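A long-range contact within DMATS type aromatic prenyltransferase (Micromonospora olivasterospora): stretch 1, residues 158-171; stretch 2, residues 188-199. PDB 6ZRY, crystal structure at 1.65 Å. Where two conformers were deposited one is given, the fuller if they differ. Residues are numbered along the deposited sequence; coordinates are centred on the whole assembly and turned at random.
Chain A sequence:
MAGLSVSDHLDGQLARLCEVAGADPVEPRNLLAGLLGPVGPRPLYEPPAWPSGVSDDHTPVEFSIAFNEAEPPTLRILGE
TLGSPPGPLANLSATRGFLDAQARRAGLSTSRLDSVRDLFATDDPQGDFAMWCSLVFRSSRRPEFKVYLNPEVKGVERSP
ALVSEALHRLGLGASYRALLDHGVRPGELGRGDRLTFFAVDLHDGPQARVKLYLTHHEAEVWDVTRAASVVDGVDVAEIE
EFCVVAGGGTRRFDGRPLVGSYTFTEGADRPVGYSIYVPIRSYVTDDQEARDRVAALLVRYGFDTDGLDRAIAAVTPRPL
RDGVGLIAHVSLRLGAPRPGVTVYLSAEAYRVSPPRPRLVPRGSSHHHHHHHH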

# COMPACT_ATOMS: atom_id res chain seq x y z
N ARG A 158 -22.01 -3.60 3.12
CA ARG A 158 -22.28 -2.17 2.81
C ARG A 158 -21.18 -1.57 1.92
O ARG A 158 -21.38 -0.45 1.47
CB ARG A 158 -22.38 -1.38 4.11
CG ARG A 158 -23.52 -1.86 5.01
CD ARG A 158 -23.77 -0.94 6.18
NE ARG A 158 -24.23 0.37 5.71
CZ ARG A 158 -24.41 1.44 6.47
NH1 ARG A 158 -24.16 1.39 7.78
NH2 ARG A 158 -24.82 2.57 5.93
N SER A 159 -20.06 -2.27 1.70
CA SER A 159 -18.87 -1.70 1.01
C SER A 159 -19.20 -1.27 -0.42
O SER A 159 -18.81 -0.17 -0.79
CB SER A 159 -17.61 -2.59 1.11
OG SER A 159 -17.78 -3.88 0.55
N PRO A 160 -19.92 -2.04 -1.27
CA PRO A 160 -20.13 -1.60 -2.64
C PRO A 160 -20.92 -0.27 -2.68
O PRO A 160 -20.55 0.60 -3.47
CB PRO A 160 -20.82 -2.79 -3.32
CG PRO A 160 -20.50 -3.97 -2.42
CD PRO A 160 -20.45 -3.38 -1.02
N ALA A 161 -21.92 -0.11 -1.81
CA ALA A 161 -22.81 1.08 -1.75
C ALA A 161 -22.03 2.26 -1.21
O ALA A 161 -22.20 3.35 -1.75
CB ALA A 161 -24.02 0.80 -0.90
N LEU A 162 -21.21 2.04 -0.19
CA LEU A 162 -20.31 3.07 0.39
C LEU A 162 -19.43 3.62 -0.73
O LEU A 162 -19.43 4.84 -0.93
CB LEU A 162 -19.47 2.48 1.52
CG LEU A 162 -18.94 3.48 2.54
CD1 LEU A 162 -18.28 2.78 3.72
CD2 LEU A 162 -17.96 4.46 1.93
N VAL A 163 -18.73 2.75 -1.47
CA VAL A 163 -17.81 3.19 -2.55
C VAL A 163 -18.63 3.90 -3.64
O VAL A 163 -18.21 5.00 -4.08
CB VAL A 163 -16.99 2.02 -3.12
CG1 VAL A 163 -16.10 2.47 -4.26
CG2 VAL A 163 -16.17 1.32 -2.04
N SER A 164 -19.77 3.33 -4.05
CA SER A 164 -20.61 3.94 -5.10
C SER A 164 -20.98 5.38 -4.71
O SER A 164 -20.84 6.33 -5.58
CB SER A 164 -21.86 3.12 -5.37
OG SER A 164 -22.70 3.84 -6.25
N GLU A 165 -21.41 5.58 -3.47
CA GLU A 165 -21.91 6.90 -3.01
C GLU A 165 -20.73 7.87 -2.86
O GLU A 165 -20.89 9.03 -3.24
CB GLU A 165 -22.73 6.77 -1.73
CG GLU A 165 -23.58 8.00 -1.46
CD GLU A 165 -24.19 8.66 -2.68
OE1 GLU A 165 -23.84 9.82 -2.93
OE2 GLU A 165 -25.03 8.01 -3.40
N ALA A 166 -19.58 7.41 -2.35
CA ALA A 166 -18.38 8.26 -2.22
C ALA A 166 -17.90 8.71 -3.61
O ALA A 166 -17.59 9.91 -3.77
CB ALA A 166 -17.30 7.55 -1.46
N LEU A 167 -17.83 7.80 -4.60
CA LEU A 167 -17.37 8.18 -5.95
C LEU A 167 -18.38 9.13 -6.60
O LEU A 167 -17.94 10.12 -7.17
CB LEU A 167 -17.14 6.94 -6.80
CG LEU A 167 -15.97 6.08 -6.36
CD1 LEU A 167 -15.86 4.87 -7.27
CD2 LEU A 167 -14.68 6.87 -6.38
N HIS A 168 -19.68 8.88 -6.46
CA HIS A 168 -20.73 9.80 -7.00
C HIS A 168 -20.53 11.21 -6.43
O HIS A 168 -20.53 12.19 -7.21
CB HIS A 168 -22.14 9.27 -6.68
CG HIS A 168 -23.21 10.20 -7.13
ND1 HIS A 168 -23.26 10.69 -8.41
CD2 HIS A 168 -24.21 10.77 -6.47
CE1 HIS A 168 -24.26 11.52 -8.51
NE2 HIS A 168 -24.86 11.59 -7.34
N ARG A 169 -20.32 11.34 -5.13
CA ARG A 169 -20.12 12.66 -4.50
C ARG A 169 -18.92 13.35 -5.13
O ARG A 169 -18.93 14.56 -5.21
CB ARG A 169 -19.87 12.56 -3.01
CG ARG A 169 -21.13 12.23 -2.22
CD ARG A 169 -21.24 13.14 -1.04
NE ARG A 169 -22.25 12.63 -0.13
CZ ARG A 169 -22.07 12.42 1.16
NH1 ARG A 169 -20.92 12.71 1.74
NH2 ARG A 169 -23.08 11.94 1.87
N LEU A 170 -17.89 12.61 -5.51
CA LEU A 170 -16.64 13.23 -6.00
C LEU A 170 -16.75 13.58 -7.48
O LEU A 170 -15.83 14.22 -7.97
CB LEU A 170 -15.49 12.26 -5.72
CG LEU A 170 -15.13 12.13 -4.24
CD1 LEU A 170 -14.10 11.02 -4.05
CD2 LEU A 170 -14.60 13.45 -3.70
N GLY A 171 -17.85 13.18 -8.16
CA GLY A 171 -18.03 13.42 -9.59
C GLY A 171 -17.38 12.33 -10.42
O GLY A 171 -17.12 12.56 -11.61
N GLU A 188 -19.18 -12.50 -7.09
CA GLU A 188 -18.04 -12.51 -6.13
C GLU A 188 -17.83 -11.16 -5.43
O GLU A 188 -16.89 -11.10 -4.61
CB GLU A 188 -16.76 -12.95 -6.84
CG GLU A 188 -16.78 -14.41 -7.23
CD GLU A 188 -17.02 -15.39 -6.10
OE1 GLU A 188 -16.58 -15.12 -4.95
OE2 GLU A 188 -17.66 -16.40 -6.36
N LEU A 189 -18.67 -10.16 -5.64
CA LEU A 189 -18.47 -8.84 -5.01
C LEU A 189 -18.74 -8.95 -3.49
O LEU A 189 -19.75 -9.53 -3.11
CB LEU A 189 -19.37 -7.80 -5.67
CG LEU A 189 -19.21 -6.38 -5.14
CD1 LEU A 189 -17.81 -5.86 -5.36
CD2 LEU A 189 -20.23 -5.46 -5.79
N GLY A 190 -17.83 -8.44 -2.66
CA GLY A 190 -17.87 -8.61 -1.20
C GLY A 190 -17.63 -10.05 -0.76
O GLY A 190 -17.79 -10.33 0.45
N ARG A 191 -17.24 -10.95 -1.68
CA ARG A 191 -16.96 -12.37 -1.38
C ARG A 191 -15.53 -12.69 -1.84
O ARG A 191 -14.61 -12.36 -1.12
CB ARG A 191 -18.07 -13.24 -1.98
CG ARG A 191 -19.47 -12.85 -1.49
CD ARG A 191 -20.57 -13.86 -1.82
N GLY A 192 -15.34 -13.33 -2.99
CA GLY A 192 -13.99 -13.54 -3.54
C GLY A 192 -13.32 -12.22 -3.89
O GLY A 192 -12.10 -12.16 -3.80
N ASP A 193 -14.09 -11.22 -4.32
CA ASP A 193 -13.57 -9.89 -4.76
C ASP A 193 -13.97 -8.82 -3.74
O ASP A 193 -15.14 -8.43 -3.70
CB ASP A 193 -14.05 -9.54 -6.17
CG ASP A 193 -13.44 -10.41 -7.26
OD1 ASP A 193 -12.36 -11.01 -7.04
OD2 ASP A 193 -14.02 -10.45 -8.34
N ARG A 194 -13.02 -8.36 -2.96
CA ARG A 194 -13.24 -7.54 -1.74
C ARG A 194 -12.73 -6.14 -2.02
O ARG A 194 -11.64 -6.00 -2.59
CB ARG A 194 -12.55 -8.21 -0.56
CG ARG A 194 -13.18 -9.54 -0.15
CD ARG A 194 -14.27 -9.44 0.87
NE ARG A 194 -13.83 -8.84 2.12
CZ ARG A 194 -13.25 -9.48 3.12
NH1 ARG A 194 -13.03 -10.79 3.06
NH2 ARG A 194 -12.88 -8.80 4.20
N LEU A 195 -13.49 -5.13 -1.66
CA LEU A 195 -13.07 -3.70 -1.76
C LEU A 195 -12.19 -3.37 -0.54
O LEU A 195 -12.71 -3.25 0.61
CB LEU A 195 -14.32 -2.83 -1.84
CG LEU A 195 -15.24 -3.13 -3.03
CD1 LEU A 195 -16.64 -2.60 -2.79
CD2 LEU A 195 -14.68 -2.59 -4.32
N THR A 196 -10.90 -3.23 -0.75
CA THR A 196 -9.90 -3.28 0.33
C THR A 196 -9.45 -1.87 0.71
O THR A 196 -9.30 -1.61 1.91
CB THR A 196 -8.72 -4.17 -0.06
OG1 THR A 196 -9.27 -5.46 -0.32
CG2 THR A 196 -7.69 -4.24 1.05
N PHE A 197 -9.15 -1.01 -0.26
CA PHE A 197 -8.73 0.37 0.02
C PHE A 197 -9.44 1.34 -0.91
O PHE A 197 -9.54 1.05 -2.10
CB PHE A 197 -7.23 0.62 -0.18
CG PHE A 197 -6.30 -0.23 0.66
CD1 PHE A 197 -6.33 -0.15 2.04
CD2 PHE A 197 -5.36 -1.05 0.07
CE1 PHE A 197 -5.44 -0.89 2.82
CE2 PHE A 197 -4.48 -1.80 0.83
CZ PHE A 197 -4.53 -1.72 2.22
N PHE A 198 -9.84 2.47 -0.36
CA PHE A 198 -10.29 3.66 -1.10
C PHE A 198 -9.28 4.75 -0.83
O PHE A 198 -9.28 5.25 0.30
CB PHE A 198 -11.71 4.00 -0.64
CG PHE A 198 -12.38 5.13 -1.36
CD1 PHE A 198 -12.07 6.46 -1.05
CD2 PHE A 198 -13.37 4.88 -2.30
CE1 PHE A 198 -12.71 7.51 -1.72
CE2 PHE A 198 -13.99 5.93 -2.97
CZ PHE A 198 -13.66 7.24 -2.67
N ALA A 199 -8.41 5.04 -1.78
CA ALA A 199 -7.21 5.87 -1.58
C ALA A 199 -7.37 7.18 -2.35
O ALA A 199 -7.75 7.13 -3.49
CB ALA A 199 -5.97 5.13 -2.00
O HOH W 1 -15.74 -5.77 -0.07

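How does the first turn of the helix meet the strand? Ser159 points its CA-to-CB bond toward the second stretch, and its backbone C lies 3.7 Å from Leu195 CD1. No direct hydrogen bond crosses between the stretches, but one water joins them here: it donates to Ser159 OG at 2.8 Å and accepts from Leu195 N at 2.8 Å. The water thus links a hydroxyl on the helix to a backbone amide of the strand.

What does Pro160 add beside it? Its CA-to-CB bond points sideways, and the residue touches two leucines. Pro160 CB packs against Leu189 CD2 at 3.7 Å, in the turn that precedes the strand, while Pro160 CA comes within 3.6 Å of Leu195 CD1. That same methyl therefore packs against both Ser159 and Pro160.

Where does the contact pass from Leu195 to Phe198? Val163, one helical turn beyond Ser159, touches both with different methyls: Val163 CG2 is 4.0 Å from Leu195 CD1, and Val163 CG1 is 4.1 Å from Phe198 CD2, at the edge of the ring. The three-residue step along the strand is thus bridged by a single branched side chain.

How is the Phe198 ring held by the rest of the helix? Ala166 CB sits 3.8 Å from Phe198 CZ, its CA-to-CB bond pointing toward the second stretch. Leu167 starts sideways, but its end comes nearer, bringing Leu167 CD2 to 3.6 Å from Phe198 CE2. Both approach the ring obliquely. Leu170 closes the series, with Leu170 CD1 at the ring edge, 4.0 Å from Phe198 CZ. Gly171 then leaves the helix with positive phi in a Schellman motif, out of reach of the strand.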